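PDB 3ORQ: N5-Carboxyaminoimidazole ribonucleotide synthetase from Staphylococcus aureus subsp. aureus, which catalyses the ATP-dependent carboxylation of 5-aminoimidazole ribonucleotide with bicarbonate, giving N5-carboxyaminoimidazole ribonucleotide in purine biosynthesis. Local coordinates for residues 80-85 against 103-108. Numbering follows the deposited sequence.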
ATOM      1  N   GLU A  80      15.318  -6.715  -8.597  1.00  9.12           N
ATOM      2  CA  GLU A  80      13.931  -6.983  -8.862  1.00 17.01           C
ATOM      3  C   GLU A  80      13.804  -8.155  -9.845  1.00 22.32           C
ATOM      4  O   GLU A  80      12.765  -8.793  -9.922  1.00 28.18           O
ATOM      5  CB  GLU A  80      13.296  -5.698  -9.450  1.00 15.88           C
ATOM      6  CG  GLU A  80      11.881  -5.824  -9.861  1.00 19.69           C
ATOM      7  CD  GLU A  80      11.591  -5.471 -11.309  1.00 17.84           C
ATOM      8  OE1 GLU A  80      10.414  -5.515 -11.679  1.00 18.65           O
ATOM      9  OE2 GLU A  80      12.507  -5.191 -12.081  1.00 19.84           O
ATOM     10  N   PHE A  81      14.843  -8.453 -10.600  1.00 24.76           N
ATOM     11  CA  PHE A  81      14.743  -9.552 -11.554  1.00 30.43           C
ATOM     12  C   PHE A  81      16.130 -10.196 -11.761  1.00 31.39           C
ATOM     13  O   PHE A  81      17.149  -9.536 -11.637  1.00 30.49           O
ATOM     14  CB  PHE A  81      14.143  -9.030 -12.882  1.00 34.12           C
ATOM     15  CG  PHE A  81      13.181 -10.004 -13.588  1.00 41.33           C
ATOM     16  CD1 PHE A  81      11.829 -10.078 -13.215  1.00 44.63           C
ATOM     17  CD2 PHE A  81      13.616 -10.790 -14.676  1.00 45.23           C
ATOM     18  CE1 PHE A  81      10.938 -10.951 -13.884  1.00 46.97           C
ATOM     19  CE2 PHE A  81      12.727 -11.665 -15.360  1.00 46.74           C
ATOM     20  CZ  PHE A  81      11.392 -11.744 -14.962  1.00 47.17           C
ATOM     21  N   GLU A  82      16.149 -11.491 -12.063  1.00 34.06           N
ATOM     22  CA  GLU A  82      17.380 -12.262 -12.236  1.00 36.77           C
ATOM     23  C   GLU A  82      18.201 -11.865 -13.460  1.00 37.86           C
ATOM     24  O   GLU A  82      19.169 -12.528 -13.786  1.00 37.56           O
ATOM     25  CB  GLU A  82      17.046 -13.742 -12.334  1.00 38.33           C
ATOM     26  CG  GLU A  82      16.041 -14.212 -11.313  1.00 40.59           C
ATOM     27  CD  GLU A  82      14.644 -14.347 -11.866  1.00 42.17           C
ATOM     28  OE1 GLU A  82      14.095 -13.353 -12.381  1.00 41.06           O
ATOM     29  OE2 GLU A  82      14.092 -15.468 -11.767  1.00 44.66           O
ATOM     30  N   ASN A  83      17.819 -10.772 -14.112  1.00 40.24           N
ATOM     31  CA  ASN A  83      18.524 -10.253 -15.289  1.00 43.20           C
ATOM     32  C   ASN A  83      20.047 -10.231 -15.163  1.00 42.62           C
ATOM     33  O   ASN A  83      20.737 -10.944 -15.879  1.00 44.09           O
ATOM     34  CB  ASN A  83      18.065  -8.816 -15.602  1.00 44.54           C
ATOM     35  CG  ASN A  83      16.641  -8.536 -15.154  1.00 45.06           C
ATOM     36  OD1 ASN A  83      15.675  -8.916 -15.824  1.00 43.45           O
ATOM     37  ND2 ASN A  83      16.506  -7.841 -14.015  1.00 47.29           N
ATOM     38  N   ILE A  84      20.540  -9.408 -14.234  1.00 40.58           N
ATOM     39  CA  ILE A  84      21.952  -9.032 -14.125  1.00 38.38           C
ATOM     40  C   ILE A  84      22.953 -10.184 -14.150  1.00 37.53           C
ATOM     41  O   ILE A  84      22.642 -11.290 -13.717  1.00 39.60           O
ATOM     42  CB  ILE A  84      22.202  -8.159 -12.868  1.00 37.51           C
ATOM     43  CG1 ILE A  84      23.709  -7.880 -12.704  1.00 38.96           C
ATOM     44  CG2 ILE A  84      21.566  -8.793 -11.638  1.00 35.71           C
ATOM     45  CD1 ILE A  84      24.077  -6.821 -11.693  1.00 38.85           C
ATOM     46  N   SER A  85      24.154  -9.918 -14.658  1.00 33.16           N
ATOM     47  CA  SER A  85      25.180 -10.933 -14.661  1.00 31.34           C
ATOM     48  C   SER A  85      25.753 -11.123 -13.268  1.00 30.25           C
ATOM     49  O   SER A  85      26.035 -10.153 -12.552  1.00 29.36           O
ATOM     50  CB  SER A  85      26.300 -10.579 -15.627  1.00 31.47           C
ATOM     51  OG  SER A  85      27.317  -9.855 -14.974  1.00 31.23           O
ATOM     52  N   GLN A 103      25.372 -15.284  -5.018  1.00  9.15           N
ATOM     53  CA  GLN A 103      25.245 -16.732  -5.190  1.00 12.10           C
ATOM     54  C   GLN A 103      23.849 -17.113  -5.685  1.00 11.88           C
ATOM     55  O   GLN A 103      23.707 -17.955  -6.572  1.00 11.70           O
ATOM     56  CB  GLN A 103      25.571 -17.475  -3.878  1.00 11.63           C
ATOM     57  CG  GLN A 103      25.505 -18.990  -4.003  1.00 13.99           C
ATOM     58  CD  GLN A 103      25.398 -19.697  -2.655  1.00 14.77           C
ATOM     59  OE1 GLN A 103      24.817 -19.157  -1.721  1.00 16.02           O
ATOM     60  NE2 GLN A 103      25.923 -20.930  -2.566  1.00 10.81           N
ATOM     61  N   ALA A 104      22.821 -16.530  -5.070  1.00 11.67           N
ATOM     62  CA  ALA A 104      21.456 -16.877  -5.427  1.00 12.43           C
ATOM     63  C   ALA A 104      21.302 -16.649  -6.914  1.00 14.22           C
ATOM     64  O   ALA A 104      20.901 -17.554  -7.649  1.00 16.84           O
ATOM     65  CB  ALA A 104      20.451 -16.036  -4.640  1.00 12.63           C
ATOM     66  N   ILE A 105      21.659 -15.446  -7.363  1.00 15.16           N
ATOM     67  CA  ILE A 105      21.518 -15.076  -8.758  1.00 17.39           C
ATOM     68  C   ILE A 105      22.322 -15.955  -9.663  1.00 18.50           C
ATOM     69  O   ILE A 105      21.767 -16.479 -10.603  1.00 20.43           O
ATOM     70  CB  ILE A 105      21.915 -13.622  -9.025  1.00 17.36           C
ATOM     71  CG1 ILE A 105      20.885 -12.666  -8.422  1.00 16.96           C
ATOM     72  CG2 ILE A 105      22.069 -13.394 -10.527  1.00 16.43           C
ATOM     73  CD1 ILE A 105      19.557 -12.549  -9.181  1.00 19.65           C
ATOM     74  N   GLN A 106      23.620 -16.104  -9.395  1.00 19.29           N
ATOM     75  CA  GLN A 106      24.514 -16.923 -10.233  1.00 21.47           C
ATOM     76  C   GLN A 106      23.912 -18.291 -10.524  1.00 22.48           C
ATOM     77  O   GLN A 106      23.893 -18.779 -11.653  1.00 24.50           O
ATOM     78  CB  GLN A 106      25.871 -17.118  -9.527  1.00 21.39           C
ATOM     79  CG  GLN A 106      26.831 -18.142 -10.193  1.00 24.22           C
ATOM     80  CD  GLN A 106      27.966 -18.617  -9.251  1.00 27.66           C
ATOM     81  OE1 GLN A 106      28.306 -17.958  -8.255  1.00 29.67           O
ATOM     82  NE2 GLN A 106      28.547 -19.769  -9.571  1.00 26.72           N
ATOM     83  N   LEU A 107      23.429 -18.904  -9.459  1.00 22.38           N
ATOM     84  CA  LEU A 107      23.095 -20.292  -9.453  1.00 21.68           C
ATOM     85  C   LEU A 107      21.679 -20.495 -10.009  1.00 21.29           C
ATOM     86  O   LEU A 107      21.434 -21.455 -10.736  1.00 19.55           O
ATOM     87  CB  LEU A 107      23.249 -20.759  -8.026  1.00 22.60           C
ATOM     88  CG  LEU A 107      23.152 -22.210  -7.659  1.00 30.17           C
ATOM     89  CD1 LEU A 107      23.722 -22.402  -6.250  1.00 30.00           C
ATOM     90  CD2 LEU A 107      21.671 -22.586  -7.742  1.00 34.26           C
ATOM     91  N   LEU A 108      20.762 -19.564  -9.718  1.00 20.71           N
ATOM     92  CA  LEU A 108      19.395 -19.685 -10.214  1.00 20.96           C
ATOM     93  C   LEU A 108      19.130 -19.134 -11.616  1.00 22.12           C
ATOM     94  O   LEU A 108      18.052 -19.336 -12.142  1.00 23.21           O
ATOM     95  CB  LEU A 108      18.383 -19.116  -9.206  1.00 19.81           C
ATOM     96  CG  LEU A 108      18.544 -19.741  -7.813  1.00 19.31           C
ATOM     97  CD1 LEU A 108      17.749 -18.964  -6.774  1.00 17.06           C
ATOM     98  CD2 LEU A 108      18.242 -21.256  -7.800  1.00 16.74           C
TER
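E82 and I105 bring the backbones of 80-85, an irregular loop, and 103-108, nearly all of the short helix 103-109, closest together, their CA atoms 6.1 Å apart. No hydrogen bond joins the two segments; the helix keeps to its own pattern, with L108 N bonded to A104 O at 2.9 Å. The contact is a worked example of how a helix can meet an irregular chain through a single branched aliphatic side chain. I105 points at the loop and reaches it with two branches. Its CD1 ends 3.8 Å from CA of E82, and 4.2 Å from CB of the same residue, so the methyl lies against the root of the glutamate rather than its carboxylate. The second branch, CG2, stands anti to the backbone N (chi1 of I105 is -70°) and comes within 3.9 Å of the carbonyl O of I84, a van der Waals approach to main chain.

Both segments belong to the preATP-grasp domain, a Rossmann-like unit whose parallel sheet ends at strand 76-79; the loop follows that edge strand and leads into helix 86-95. Y79 of the strand also touches I105, and the side chains of I105 and I84 share L89 of helix 86-95 as a neighbour. The carboxylate of E82 points elsewhere: OE1 forms a salt bridge with R274 and sits 3.5 Å above the ring plane of F81, offset toward its rim. The side chain of E82 lies about 7 Å from the bound ADP.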